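Local atomic coordinates of N-acylhomoserine lactone dependent regulatory protein (Burkholderia cenocepacia, PDB entry 5L10), a protein that probably acts as a LuxR-family transcription factor that binds DNA in response to N-acylhomoserine lactones, this chain being its autoinducer-binding domain without the DNA-binding part. Residues 41-46 with 163-168; 45-50 with 126-131; 79-84 with 104-109; 130-135 with 158-163. All coordinates share one frame; numbering follows the deposited sequence. Where two conformers were deposited one is given.

Contact 1: residues 41-46 with 163-168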
loop_
_atom_site.group_PDB
_atom_site.type_symbol
_atom_site.label_atom_id
_atom_site.label_comp_id
_atom_site.label_asym_id
_atom_site.label_seq_id
_atom_site.Cartn_x
_atom_site.Cartn_y
_atom_site.Cartn_z
ATOM N N CYS A 41 -16.018 5.303 -6.101
ATOM C CA CYS A 41 -14.885 5.038 -5.225
ATOM C C CYS A 41 -15.420 4.726 -3.838
ATOM O O CYS A 41 -16.047 5.581 -3.207
ATOM C CB CYS A 41 -13.934 6.238 -5.184
ATOM S SG CYS A 41 -12.654 6.109 -3.933
ATOM N N VAL A 42 -15.183 3.506 -3.368
ATOM C CA VAL A 42 -15.752 3.014 -2.120
ATOM C C VAL A 42 -14.628 2.471 -1.253
ATOM O O VAL A 42 -13.715 1.804 -1.754
ATOM C CB VAL A 42 -16.808 1.918 -2.376
ATOM C CG1 VAL A 42 -17.523 1.545 -1.087
ATOM C CG2 VAL A 42 -17.797 2.360 -3.437
ATOM N N TYR A 43 -14.696 2.746 0.051
ATOM C CA TYR A 43 -13.746 2.186 1.002
ATOM C C TYR A 43 -14.497 1.496 2.128
ATOM O O TYR A 43 -15.450 2.057 2.678
ATOM C CB TYR A 43 -12.812 3.251 1.582
ATOM C CG TYR A 43 -11.577 2.636 2.196
ATOM C CD1 TYR A 43 -10.515 2.233 1.398
ATOM C CD2 TYR A 43 -11.483 2.426 3.568
ATOM C CE1 TYR A 43 -9.387 1.654 1.945
ATOM C CE2 TYR A 43 -10.357 1.845 4.126
ATOM C CZ TYR A 43 -9.311 1.464 3.307
ATOM O OH TYR A 43 -8.185 0.887 3.845
ATOM N N GLY A 44 -14.063 0.287 2.468
ATOM C CA GLY A 44 -14.680 -0.453 3.548
ATOM C C GLY A 44 -13.696 -0.903 4.608
ATOM O O GLY A 44 -12.664 -1.503 4.294
ATOM N N LEU A 45 -14.006 -0.624 5.868
ATOM C CA LEU A 45 -13.177 -1.038 6.993
ATOM C C LEU A 45 -13.902 -2.156 7.731
ATOM O O LEU A 45 -14.956 -1.927 8.334
ATOM C CB LEU A 45 -12.885 0.142 7.919
ATOM C CG LEU A 45 -12.067 -0.174 9.175
ATOM C CD1 LEU A 45 -10.700 -0.743 8.818
ATOM C CD2 LEU A 45 -11.925 1.062 10.050
ATOM N N ARG A 46 -13.352 -3.366 7.666
ATOM C CA ARG A 46 -13.905 -4.521 8.365
ATOM C C ARG A 46 -13.009 -4.842 9.552
ATOM O O ARG A 46 -11.818 -5.123 9.380
ATOM C CB ARG A 46 -14.032 -5.729 7.438
ATOM C CG ARG A 46 -14.971 -6.796 7.977
ATOM C CD ARG A 46 -14.990 -8.039 7.101
ATOM N NE ARG A 46 -13.729 -8.771 7.171
ATOM C CZ ARG A 46 -13.586 -10.049 6.833
ATOM N NH1 ARG A 46 -12.399 -10.632 6.929
ATOM N NH2 ARG A 46 -14.632 -10.747 6.409
ATOM N N TYR A 163 -3.878 6.923 4.676
ATOM C CA TYR A 163 -4.465 8.200 5.052
ATOM C C TYR A 163 -5.946 8.133 5.398
ATOM O O TYR A 163 -6.424 9.004 6.131
ATOM C CB TYR A 163 -4.272 9.228 3.928
ATOM C CG TYR A 163 -2.825 9.571 3.658
ATOM C CD1 TYR A 163 -2.204 10.617 4.327
ATOM C CD2 TYR A 163 -2.082 8.849 2.734
ATOM C CE1 TYR A 163 -0.881 10.937 4.081
ATOM C CE2 TYR A 163 -0.759 9.161 2.483
ATOM C CZ TYR A 163 -0.164 10.206 3.157
ATOM O OH TYR A 163 1.152 10.518 2.911
ATOM N N LEU A 164 -6.682 7.143 4.896
ATOM C CA LEU A 164 -8.113 7.036 5.160
ATOM C C LEU A 164 -8.436 5.987 6.218
ATOM O O LEU A 164 -9.116 6.292 7.201
ATOM C CB LEU A 164 -8.867 6.722 3.861
ATOM C CG LEU A 164 -10.387 6.668 3.989
ATOM C CD1 LEU A 164 -10.899 7.990 4.513
ATOM C CD2 LEU A 164 -11.023 6.346 2.655
HETATM N N MSE A 165 -7.966 4.758 6.035
HETATM C CA MSE A 165 -8.235 3.683 6.984
HETATM C C MSE A 165 -7.901 4.026 8.453
HETATM O O MSE A 165 -8.752 3.837 9.326
HETATM C CB MSE A 165 -7.488 2.410 6.559
HETATM C CG MSE A 165 -7.309 1.406 7.683
HETATM SE SE MSE A 165 -6.887 -0.408 7.105
HETATM C CE MSE A 165 -5.294 -0.062 6.053
ATOM N N PRO A 166 -6.694 4.536 8.740
ATOM C CA PRO A 166 -6.364 4.851 10.140
ATOM C C PRO A 166 -7.234 5.936 10.740
ATOM O O PRO A 166 -7.388 5.974 11.967
ATOM C CB PRO A 166 -4.899 5.299 10.065
ATOM C CG PRO A 166 -4.750 5.814 8.694
ATOM C CD PRO A 166 -5.578 4.902 7.847
ATOM N N ARG A 167 -7.797 6.824 9.923
ATOM C CA ARG A 167 -8.673 7.876 10.413
ATOM C C ARG A 167 -10.136 7.455 10.429
ATOM O O ARG A 167 -10.975 8.197 10.952
ATOM C CB ARG A 167 -8.481 9.140 9.574
ATOM C CG ARG A 167 -7.010 9.478 9.396
ATOM C CD ARG A 167 -6.759 10.965 9.305
ATOM N NE ARG A 167 -5.328 11.255 9.260
ATOM C CZ ARG A 167 -4.602 11.257 8.146
ATOM N NH1 ARG A 167 -3.307 11.533 8.196
ATOM N NH2 ARG A 167 -5.172 10.983 6.981
ATOM N N LEU A 168 -10.452 6.292 9.865
ATOM C CA LEU A 168 -11.724 5.629 10.111
ATOM C C LEU A 168 -11.659 4.750 11.353
ATOM O O LEU A 168 -12.591 4.750 12.166
ATOM C CB LEU A 168 -12.124 4.785 8.900
ATOM C CG LEU A 168 -12.545 5.541 7.643
ATOM C CD1 LEU A 168 -12.630 4.591 6.465
ATOM C CD2 LEU A 168 -13.878 6.228 7.870
#

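Contact 2: residues 45-50 with 126-131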
loop_
_atom_site.group_PDB
_atom_site.type_symbol
_atom_site.label_atom_id
_atom_site.label_comp_id
_atom_site.label_asym_id
_atom_site.label_seq_id
_atom_site.Cartn_x
_atom_site.Cartn_y
_atom_site.Cartn_z
ATOM N N LEU A 45 -14.006 -0.624 5.868
ATOM C CA LEU A 45 -13.177 -1.038 6.993
ATOM C C LEU A 45 -13.902 -2.156 7.731
ATOM O O LEU A 45 -14.956 -1.927 8.334
ATOM C CB LEU A 45 -12.885 0.142 7.919
ATOM C CG LEU A 45 -12.067 -0.174 9.175
ATOM C CD1 LEU A 45 -10.700 -0.743 8.818
ATOM C CD2 LEU A 45 -11.925 1.062 10.050
ATOM N N ARG A 46 -13.352 -3.366 7.666
ATOM C CA ARG A 46 -13.905 -4.521 8.365
ATOM C C ARG A 46 -13.009 -4.842 9.552
ATOM O O ARG A 46 -11.818 -5.123 9.380
ATOM C CB ARG A 46 -14.032 -5.729 7.438
ATOM C CG ARG A 46 -14.971 -6.796 7.977
ATOM C CD ARG A 46 -14.990 -8.039 7.101
ATOM N NE ARG A 46 -13.729 -8.771 7.171
ATOM C CZ ARG A 46 -13.586 -10.049 6.833
ATOM N NH1 ARG A 46 -12.399 -10.632 6.929
ATOM N NH2 ARG A 46 -14.632 -10.747 6.409
ATOM N N ARG A 47 -13.582 -4.805 10.748
ATOM C CA ARG A 47 -12.823 -4.900 11.985
ATOM C C ARG A 47 -12.766 -6.331 12.503
ATOM O O ARG A 47 -13.687 -7.129 12.299
ATOM C CB ARG A 47 -13.431 -3.978 13.038
ATOM C CG ARG A 47 -13.859 -2.640 12.465
ATOM C CD ARG A 47 -14.407 -1.729 13.540
ATOM N NE ARG A 47 -13.342 -1.099 14.311
ATOM C CZ ARG A 47 -13.024 0.188 14.229
ATOM N NH1 ARG A 47 -13.700 0.988 13.413
ATOM N NH2 ARG A 47 -12.036 0.679 14.968
ATOM N N THR A 48 -11.665 -6.640 13.194
ATOM C CA THR A 48 -11.408 -8.000 13.650
ATOM C C THR A 48 -12.059 -8.286 15.001
ATOM O O THR A 48 -12.369 -9.445 15.302
ATOM C CB THR A 48 -9.892 -8.240 13.714
ATOM O OG1 THR A 48 -9.614 -9.646 13.660
ATOM C CG2 THR A 48 -9.284 -7.650 14.990
ATOM N N LEU A 49 -12.300 -7.255 15.806
ATOM C CA LEU A 49 -12.788 -7.418 17.171
ATOM C C LEU A 49 -14.261 -7.813 17.303
ATOM O O LEU A 49 -14.606 -8.488 18.281
ATOM C CB LEU A 49 -12.533 -6.140 17.974
ATOM C CG LEU A 49 -11.170 -6.051 18.662
ATOM C CD1 LEU A 49 -11.218 -5.021 19.777
ATOM C CD2 LEU A 49 -10.720 -7.412 19.196
ATOM N N PRO A 50 -15.165 -7.412 16.395
ATOM C CA PRO A 50 -16.563 -7.870 16.523
ATOM C C PRO A 50 -16.734 -9.387 16.554
ATOM O O PRO A 50 -17.782 -9.853 17.017
ATOM C CB PRO A 50 -17.245 -7.261 15.291
ATOM C CG PRO A 50 -16.460 -6.051 14.982
ATOM C CD PRO A 50 -15.041 -6.345 15.378
ATOM N N ALA A 126 -3.632 -3.532 13.997
ATOM C CA ALA A 126 -4.601 -4.220 14.841
ATOM C C ALA A 126 -5.233 -5.433 14.171
ATOM O O ALA A 126 -5.969 -6.170 14.836
ATOM C CB ALA A 126 -5.702 -3.248 15.272
ATOM N N GLY A 127 -4.975 -5.658 12.885
ATOM C CA GLY A 127 -5.559 -6.771 12.169
ATOM C C GLY A 127 -6.798 -6.440 11.368
ATOM O O GLY A 127 -7.376 -7.344 10.752
ATOM N N ASN A 128 -7.226 -5.181 11.352
ATOM C CA ASN A 128 -8.395 -4.806 10.575
ATOM C C ASN A 128 -8.095 -4.892 9.083
ATOM O O ASN A 128 -6.948 -4.772 8.645
ATOM C CB ASN A 128 -8.847 -3.392 10.936
ATOM C CG ASN A 128 -9.202 -3.252 12.397
ATOM O OD1 ASN A 128 -9.778 -4.159 12.998
ATOM N ND2 ASN A 128 -8.852 -2.114 12.983
ATOM N N LEU A 129 -9.145 -5.107 8.300
ATOM C CA LEU A 129 -9.048 -5.175 6.848
ATOM C C LEU A 129 -9.710 -3.941 6.253
ATOM O O LEU A 129 -10.875 -3.652 6.555
ATOM C CB LEU A 129 -9.702 -6.448 6.310
ATOM C CG LEU A 129 -9.740 -6.575 4.785
ATOM C CD1 LEU A 129 -8.330 -6.541 4.190
ATOM C CD2 LEU A 129 -10.468 -7.827 4.339
ATOM N N GLY A 130 -8.965 -3.215 5.425
ATOM C CA GLY A 130 -9.491 -2.088 4.682
ATOM C C GLY A 130 -9.417 -2.380 3.191
ATOM O O GLY A 130 -8.384 -2.825 2.687
ATOM N N VAL A 131 -10.532 -2.144 2.506
ATOM C CA VAL A 131 -10.676 -2.494 1.099
ATOM C C VAL A 131 -11.015 -1.230 0.327
ATOM O O VAL A 131 -12.058 -0.610 0.571
ATOM C CB VAL A 131 -11.757 -3.564 0.894
ATOM C CG1 VAL A 131 -11.986 -3.800 -0.590
ATOM C CG2 VAL A 131 -11.353 -4.850 1.590
#

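Contact 3: residues 79-84 with 104-109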
loop_
_atom_site.group_PDB
_atom_site.type_symbol
_atom_site.label_atom_id
_atom_site.label_comp_id
_atom_site.label_asym_id
_atom_site.label_seq_id
_atom_site.Cartn_x
_atom_site.Cartn_y
_atom_site.Cartn_z
ATOM N N ASP A 79 -19.623 -11.469 0.938
ATOM C CA ASP A 79 -19.069 -10.573 -0.074
ATOM C C ASP A 79 -17.937 -11.257 -0.836
ATOM O O ASP A 79 -16.864 -11.502 -0.272
ATOM C CB ASP A 79 -18.572 -9.276 0.570
ATOM C CG ASP A 79 -18.290 -8.176 -0.450
ATOM O OD1 ASP A 79 -17.760 -8.468 -1.543
ATOM O OD2 ASP A 79 -18.597 -7.004 -0.147
ATOM N N PRO A 80 -18.136 -11.556 -2.122
ATOM C CA PRO A 80 -17.101 -12.277 -2.880
ATOM C C PRO A 80 -15.832 -11.475 -3.067
ATOM O O PRO A 80 -14.739 -12.056 -3.098
ATOM C CB PRO A 80 -17.780 -12.562 -4.229
ATOM C CG PRO A 80 -19.233 -12.198 -4.042
ATOM C CD PRO A 80 -19.280 -11.180 -2.962
ATOM N N ILE A 81 -15.942 -10.154 -3.205
ATOM C CA ILE A 81 -14.755 -9.320 -3.346
ATOM C C ILE A 81 -13.919 -9.366 -2.072
ATOM O O ILE A 81 -12.691 -9.492 -2.122
ATOM C CB ILE A 81 -15.151 -7.879 -3.705
ATOM C CG1 ILE A 81 -15.965 -7.857 -4.996
ATOM C CG2 ILE A 81 -13.916 -7.013 -3.844
ATOM C CD1 ILE A 81 -16.675 -6.543 -5.234
ATOM N N ILE A 82 -14.574 -9.268 -0.913
ATOM C CA ILE A 82 -13.846 -9.288 0.353
ATOM C C ILE A 82 -13.106 -10.609 0.514
ATOM O O ILE A 82 -11.932 -10.639 0.901
ATOM C CB ILE A 82 -14.800 -9.032 1.533
ATOM C CG1 ILE A 82 -15.494 -7.677 1.389
ATOM C CG2 ILE A 82 -14.041 -9.100 2.846
ATOM C CD1 ILE A 82 -14.560 -6.499 1.415
ATOM N N LYS A 83 -13.780 -11.721 0.204
ATOM C CA LYS A 83 -13.147 -13.031 0.330
ATOM C C LYS A 83 -11.923 -13.151 -0.568
ATOM O O LYS A 83 -10.971 -13.861 -0.227
ATOM C CB LYS A 83 -14.149 -14.140 0.001
ATOM C CG LYS A 83 -15.467 -14.067 0.771
ATOM C CD LYS A 83 -15.261 -14.128 2.278
ATOM C CE LYS A 83 -16.592 -14.115 3.025
ATOM N NZ LYS A 83 -17.474 -15.254 2.634
ATOM N N ARG A 84 -11.923 -12.460 -1.708
ATOM C CA ARG A 84 -10.816 -12.551 -2.647
ATOM C C ARG A 84 -9.660 -11.626 -2.280
ATOM O O ARG A 84 -8.496 -12.014 -2.417
ATOM C CB ARG A 84 -11.304 -12.261 -4.069
ATOM C CG ARG A 84 -12.186 -13.370 -4.635
ATOM C CD ARG A 84 -12.547 -13.128 -6.090
ATOM N NE ARG A 84 -11.366 -13.065 -6.944
ATOM C CZ ARG A 84 -11.396 -12.695 -8.220
ATOM N NH1 ARG A 84 -12.549 -12.355 -8.779
ATOM N NH2 ARG A 84 -10.276 -12.660 -8.932
ATOM N N ALA A 104 -26.961 -13.554 -6.328
ATOM C CA ALA A 104 -27.714 -12.430 -5.779
ATOM C C ALA A 104 -26.830 -11.204 -5.589
ATOM O O ALA A 104 -27.272 -10.073 -5.815
ATOM C CB ALA A 104 -28.361 -12.828 -4.454
ATOM N N PHE A 105 -25.577 -11.408 -5.178
ATOM C CA PHE A 105 -24.682 -10.282 -4.932
ATOM C C PHE A 105 -24.407 -9.512 -6.218
ATOM O O PHE A 105 -24.643 -8.300 -6.300
ATOM C CB PHE A 105 -23.379 -10.786 -4.309
ATOM C CG PHE A 105 -22.366 -9.708 -4.052
ATOM C CD1 PHE A 105 -22.360 -9.017 -2.851
ATOM C CD2 PHE A 105 -21.406 -9.396 -5.002
ATOM C CE1 PHE A 105 -21.421 -8.032 -2.605
ATOM C CE2 PHE A 105 -20.465 -8.411 -4.762
ATOM C CZ PHE A 105 -20.473 -7.729 -3.562
ATOM N N TRP A 106 -23.910 -10.207 -7.243
ATOM C CA TRP A 106 -23.568 -9.542 -8.495
ATOM C C TRP A 106 -24.800 -8.998 -9.211
ATOM O O TRP A 106 -24.697 -8.010 -9.947
ATOM C CB TRP A 106 -22.801 -10.507 -9.396
ATOM C CG TRP A 106 -21.468 -10.916 -8.834
ATOM C CD1 TRP A 106 -21.080 -12.174 -8.469
ATOM C CD2 TRP A 106 -20.350 -10.058 -8.567
ATOM N NE1 TRP A 106 -19.788 -12.151 -7.996
ATOM C CE2 TRP A 106 -19.318 -10.865 -8.047
ATOM C CE3 TRP A 106 -20.123 -8.686 -8.718
ATOM C CZ2 TRP A 106 -18.078 -10.345 -7.676
ATOM C CZ3 TRP A 106 -18.892 -8.173 -8.349
ATOM C CH2 TRP A 106 -17.885 -9.000 -7.836
ATOM N N HIS A 107 -25.965 -9.625 -9.011
ATOM C CA HIS A 107 -27.203 -9.119 -9.601
ATOM C C HIS A 107 -27.480 -7.690 -9.150
ATOM O O HIS A 107 -27.718 -6.799 -9.972
ATOM C CB HIS A 107 -28.365 -10.044 -9.230
ATOM C CG HIS A 107 -29.720 -9.469 -9.507
ATOM N ND1 HIS A 107 -30.319 -9.538 -10.747
ATOM C CD2 HIS A 107 -30.601 -8.832 -8.699
ATOM C CE1 HIS A 107 -31.507 -8.960 -10.693
ATOM N NE2 HIS A 107 -31.702 -8.523 -9.462
ATOM N N ASP A 108 -27.434 -7.454 -7.838
ATOM C CA ASP A 108 -27.679 -6.117 -7.310
ATOM C C ASP A 108 -26.566 -5.149 -7.702
ATOM O O ASP A 108 -26.830 -3.978 -7.995
ATOM C CB ASP A 108 -27.834 -6.183 -5.792
ATOM C CG ASP A 108 -29.137 -6.829 -5.370
ATOM O OD1 ASP A 108 -30.182 -6.505 -5.974
ATOM O OD2 ASP A 108 -29.122 -7.661 -4.438
ATOM N N ALA A 109 -25.316 -5.621 -7.714
ATOM C CA ALA A 109 -24.203 -4.771 -8.123
ATOM C C ALA A 109 -24.379 -4.284 -9.557
ATOM O O ALA A 109 -24.284 -3.083 -9.835
ATOM C CB ALA A 109 -22.885 -5.530 -7.966
#

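Contact 4: residues 130-135 with 158-163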
loop_
_atom_site.group_PDB
_atom_site.type_symbol
_atom_site.label_atom_id
_atom_site.label_comp_id
_atom_site.label_asym_id
_atom_site.label_seq_id
_atom_site.Cartn_x
_atom_site.Cartn_y
_atom_site.Cartn_z
ATOM N N GLY A 130 -8.965 -3.215 5.425
ATOM C CA GLY A 130 -9.491 -2.088 4.682
ATOM C C GLY A 130 -9.417 -2.380 3.191
ATOM O O GLY A 130 -8.384 -2.825 2.687
ATOM N N VAL A 131 -10.532 -2.144 2.506
ATOM C CA VAL A 131 -10.676 -2.494 1.099
ATOM C C VAL A 131 -11.015 -1.230 0.327
ATOM O O VAL A 131 -12.058 -0.610 0.571
ATOM C CB VAL A 131 -11.757 -3.564 0.894
ATOM C CG1 VAL A 131 -11.986 -3.800 -0.590
ATOM C CG2 VAL A 131 -11.353 -4.850 1.590
ATOM N N LEU A 132 -10.140 -0.854 -0.604
ATOM C CA LEU A 132 -10.427 0.209 -1.557
ATOM C C LEU A 132 -10.967 -0.414 -2.832
ATOM O O LEU A 132 -10.363 -1.341 -3.380
ATOM C CB LEU A 132 -9.180 1.037 -1.870
ATOM C CG LEU A 132 -9.380 2.093 -2.967
ATOM C CD1 LEU A 132 -10.266 3.241 -2.482
ATOM C CD2 LEU A 132 -8.045 2.614 -3.480
ATOM N N THR A 133 -12.105 0.092 -3.299
ATOM C CA THR A 133 -12.772 -0.443 -4.478
ATOM C C THR A 133 -13.031 0.696 -5.452
ATOM O O THR A 133 -13.683 1.685 -5.097
ATOM C CB THR A 133 -14.077 -1.143 -4.091
ATOM O OG1 THR A 133 -13.781 -2.285 -3.279
ATOM C CG2 THR A 133 -14.822 -1.597 -5.317
ATOM N N LEU A 134 -12.507 0.564 -6.668
ATOM C CA LEU A 134 -12.696 1.545 -7.731
ATOM C C LEU A 134 -13.555 0.913 -8.817
ATOM O O LEU A 134 -13.173 -0.111 -9.395
ATOM C CB LEU A 134 -11.353 1.999 -8.301
ATOM C CG LEU A 134 -10.329 2.477 -7.276
ATOM C CD1 LEU A 134 -9.032 2.868 -7.966
ATOM C CD2 LEU A 134 -10.893 3.631 -6.462
ATOM N N VAL A 135 -14.709 1.513 -9.092
ATOM C CA VAL A 135 -15.679 0.926 -10.008
ATOM C C VAL A 135 -16.034 1.928 -11.096
ATOM O O VAL A 135 -16.238 3.116 -10.821
ATOM C CB VAL A 135 -16.955 0.466 -9.272
ATOM C CG1 VAL A 135 -17.796 -0.400 -10.187
ATOM C CG2 VAL A 135 -16.598 -0.284 -8.005
ATOM N N HIS A 158 -2.313 2.575 -1.717
ATOM C CA HIS A 158 -1.471 2.936 -0.583
ATOM C C HIS A 158 -2.027 4.156 0.137
ATOM O O HIS A 158 -2.010 4.221 1.370
ATOM C CB HIS A 158 -0.038 3.195 -1.054
ATOM C CG HIS A 158 0.819 3.900 -0.046
ATOM N ND1 HIS A 158 0.749 5.260 0.171
ATOM C CD2 HIS A 158 1.775 3.437 0.793
ATOM C CE1 HIS A 158 1.618 5.604 1.106
ATOM N NE2 HIS A 158 2.254 4.515 1.500
ATOM N N ALA A 159 -2.529 5.131 -0.621
ATOM C CA ALA A 159 -3.042 6.356 -0.016
ATOM C C ALA A 159 -4.272 6.081 0.837
ATOM O O ALA A 159 -4.425 6.656 1.920
ATOM C CB ALA A 159 -3.364 7.381 -1.101
ATOM N N ALA A 160 -5.165 5.211 0.362
ATOM C CA ALA A 160 -6.365 4.901 1.131
ATOM C C ALA A 160 -6.010 4.192 2.429
ATOM O O ALA A 160 -6.558 4.507 3.491
ATOM C CB ALA A 160 -7.320 4.050 0.294
ATOM N N HIS A 161 -5.077 3.245 2.363
ATOM C CA HIS A 161 -4.720 2.478 3.545
ATOM C C HIS A 161 -3.905 3.307 4.529
ATOM O O HIS A 161 -3.971 3.068 5.740
ATOM C CB HIS A 161 -3.961 1.223 3.126
ATOM C CG HIS A 161 -4.750 0.321 2.229
ATOM N ND1 HIS A 161 -6.113 0.157 2.357
ATOM C CD2 HIS A 161 -4.375 -0.453 1.184
ATOM C CE1 HIS A 161 -6.540 -0.687 1.434
ATOM N NE2 HIS A 161 -5.505 -1.070 0.709
ATOM N N ALA A 162 -3.151 4.289 4.037
ATOM C CA ALA A 162 -2.281 5.075 4.902
ATOM C C ALA A 162 -2.946 6.338 5.429
ATOM O O ALA A 162 -2.614 6.786 6.533
ATOM C CB ALA A 162 -0.995 5.450 4.162
ATOM N N TYR A 163 -3.878 6.923 4.676
ATOM C CA TYR A 163 -4.465 8.200 5.052
ATOM C C TYR A 163 -5.946 8.133 5.398
ATOM O O TYR A 163 -6.424 9.004 6.131
ATOM C CB TYR A 163 -4.272 9.228 3.928
ATOM C CG TYR A 163 -2.825 9.571 3.658
ATOM C CD1 TYR A 163 -2.204 10.617 4.327
ATOM C CD2 TYR A 163 -2.082 8.849 2.734
ATOM C CE1 TYR A 163 -0.881 10.937 4.081
ATOM C CE2 TYR A 163 -0.759 9.161 2.483
ATOM C CZ TYR A 163 -0.164 10.206 3.157
ATOM O OH TYR A 163 1.152 10.518 2.911
#

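Contact 1: residues 41-46 with 163-168
Tyr43 lies against the end of helix 143-169 and meets three of its residues from root to tip. At the root, Tyr43 CB is 3.7 Å from Leu164 CD2, the two side chains running alongside in opposite senses. Partway out, Tyr43 CD2 meets Leu168 CD1 at 3.8 Å, and beyond it Tyr43 CE2 comes within 3.8 Å of Met165 CB; all three neighbours approach the ring obliquely. The phenol oxygen finds its polar partner one turn earlier in the helix, in a hydrogen bond to His161 ND1. Such packing of the C-terminal helix on one face of the antiparallel sheet belongs to the alpha-beta-alpha sandwich of LuxR-type autoinducer-binding domains; here strand and helix axes pass 9.3 Å apart at -44°. Two residues along the strand, on the same face, Leu45 splits its methyls between two partners: CD1 lies 4.2 Å from Met165 CG, while CD2 reaches Leu168 CB at 3.9 Å. Met165, a selenomethionine, is extended to SE and then bent (chi3 56°), which brings CE to 3.8 Å from Tyr43 OH. Leu164 and Leu168 also touch Ala22 of helix 22-35, and Pro166 packs on Pro89 of the second subunit.

Contact 2: residues 45-50 with 126-131
Asn128 reaches from the start of one strand to the chain leaving the other, where its CB, CG and OD1 each meet the partner segment. Its CB sits 3.9 Å from Leu45 CD1 and close to the carbonyl oxygen of Arg46. CG, anti to the carbonyl carbon and beside the backbone N (chi1 -59°), lies 4.0 Å from Arg47 CA. At the tip, OD1 accepts a hydrogen bond from Thr48 N at 3.1 Å, with the donor in the plane of the amide carbonyl and an angle of 156° at the hydrogen; ND2 is hydrogen-bonded just outside the two segments. Next to it, Arg46 and Leu129 form a hydrogen-bonded antiparallel pair, Arg46 N to Leu129 O at 2.7 Å and Leu129 N to Arg46 O at 2.9 Å. Leu45 and Gly130 follow as a non-hydrogen-bonded pair. Beyond the asparagine bond, Thr48 CG2 comes within 3.6 Å of Ala126 O, and Gly127 turns the chain with a positive phi. Arg47 sends its NH2 elsewhere, to the carbonyl of Ala169. The arrangement is an antiparallel strand pair within the five-stranded sheet of the autoinducer-binding domain, with an asparagine side chain accepting a backbone N-H just past the paired residues.

Contact 3: residues 79-84 with 104-109
Helices 80-84 and 104-109 cross steeply, at -114° with their axes 12.3 Å apart, and the gap is bridged by Asp79, Pro80 and Ile81 meeting the rings of Phe105 and Trp106. Phe105 has CG anti to the backbone N (chi1 178°), which starts its ring toward the proline, and the two side chains meet tip to tip: Pro80 CD stands 3.4 Å from the centroid of the Phe105 ring, 9° off its normal, a CH-pi contact over the centre of the face. Ile81 CD1 lies at the edge of the same ring, while Ile81 CG1 comes within 3.6 Å of Trp106 CH2. Pro80 runs alongside Trp106 in the opposite sense, Pro80 CG 4.0 Å from Trp106 NE1. Phe105 CD2 lies over the centre of one indole face. Asp79 OD1 is 3.5 Å from Phe105 CZ. Asp79 is the N-cap residue of the helix, its OD1 accepting weak bonds from Ile81 N and Ile82 N. OD2 is hydrogen-bonded to Tyr70 OH and weakly to a glycerol, probably from the crystallisation liquor. Asp79 falls where LuxR-type relatives keep the aspartate that bonds the amide N-H of the acylhomoserine lactone, so this is probably the edge of the signal pocket.

Contact 4: residues 130-135 with 158-163
The imidazole of His161 lies beside the strand, with Val131 N near the ring plane at its CE1 edge. Gly130 O approaches the same CE1 obliquely at 3.1 Å, a contact to carbon. His120 of the neighbouring strand meets the ring too, with planes about 40° apart, and ND1 is already bonded to Tyr43. CG anti to the carbonyl carbon (chi1 -60°) starts the His161 ring toward the strand, where it packs against the backbone of Gly130, which has no side chain. Strand 130-135 and helix 158-163 run roughly antiparallel, their directions 143° apart and their axes 8.6 Å from each other, as the long C-terminal helix covers a central strand of the alpha-beta-alpha sandwich. Two residues along the strand from Gly130, Leu132 meets Ala160, whose CB is 4.1 Å from both Leu132 CD1 and Leu132 CD2. Ala160 and His161 both lie where the helix widens into a pi-type turn, which runs to Tyr163. Away from the strand, the His158 ring has Ala162 CB 4.0 Å above one face, toward the rim, and meets the ring of His120 of the second subunit. On the far side of the sheet Val131 touches Ile82 and Val85, and Thr133 OG1 is hydrogen-bonded to Ser119 OG and to a glycerol probably from the crystallisation liquor.

Contacts 1 and 4 are neighbours on one face of the sheet, their centres 6 Å apart, and both use helix 143-169. Tyr43 of contact 1 joins them, its OH 2.7 Å from His161 ND1 of contact 4. Contact 2 lies at one end of the same strand pair, 40-46 with 129-136, with Gly44 O 2.9 Å from Val131 N; its centre is 10 Å from that of contact 1. Contact 3 lies across the sheet, about 18 Å from contacts 2 and 4 centre to centre. Ile82 CD1 spans that side to Val131 CG2 at 3.6 Å. Glycerols, probably from the crystallisation liquor, sit near Asp79 and Thr133 on this face, which probably holds the signal pocket; contacts 1 and 4, on the other face, touch the second subunit.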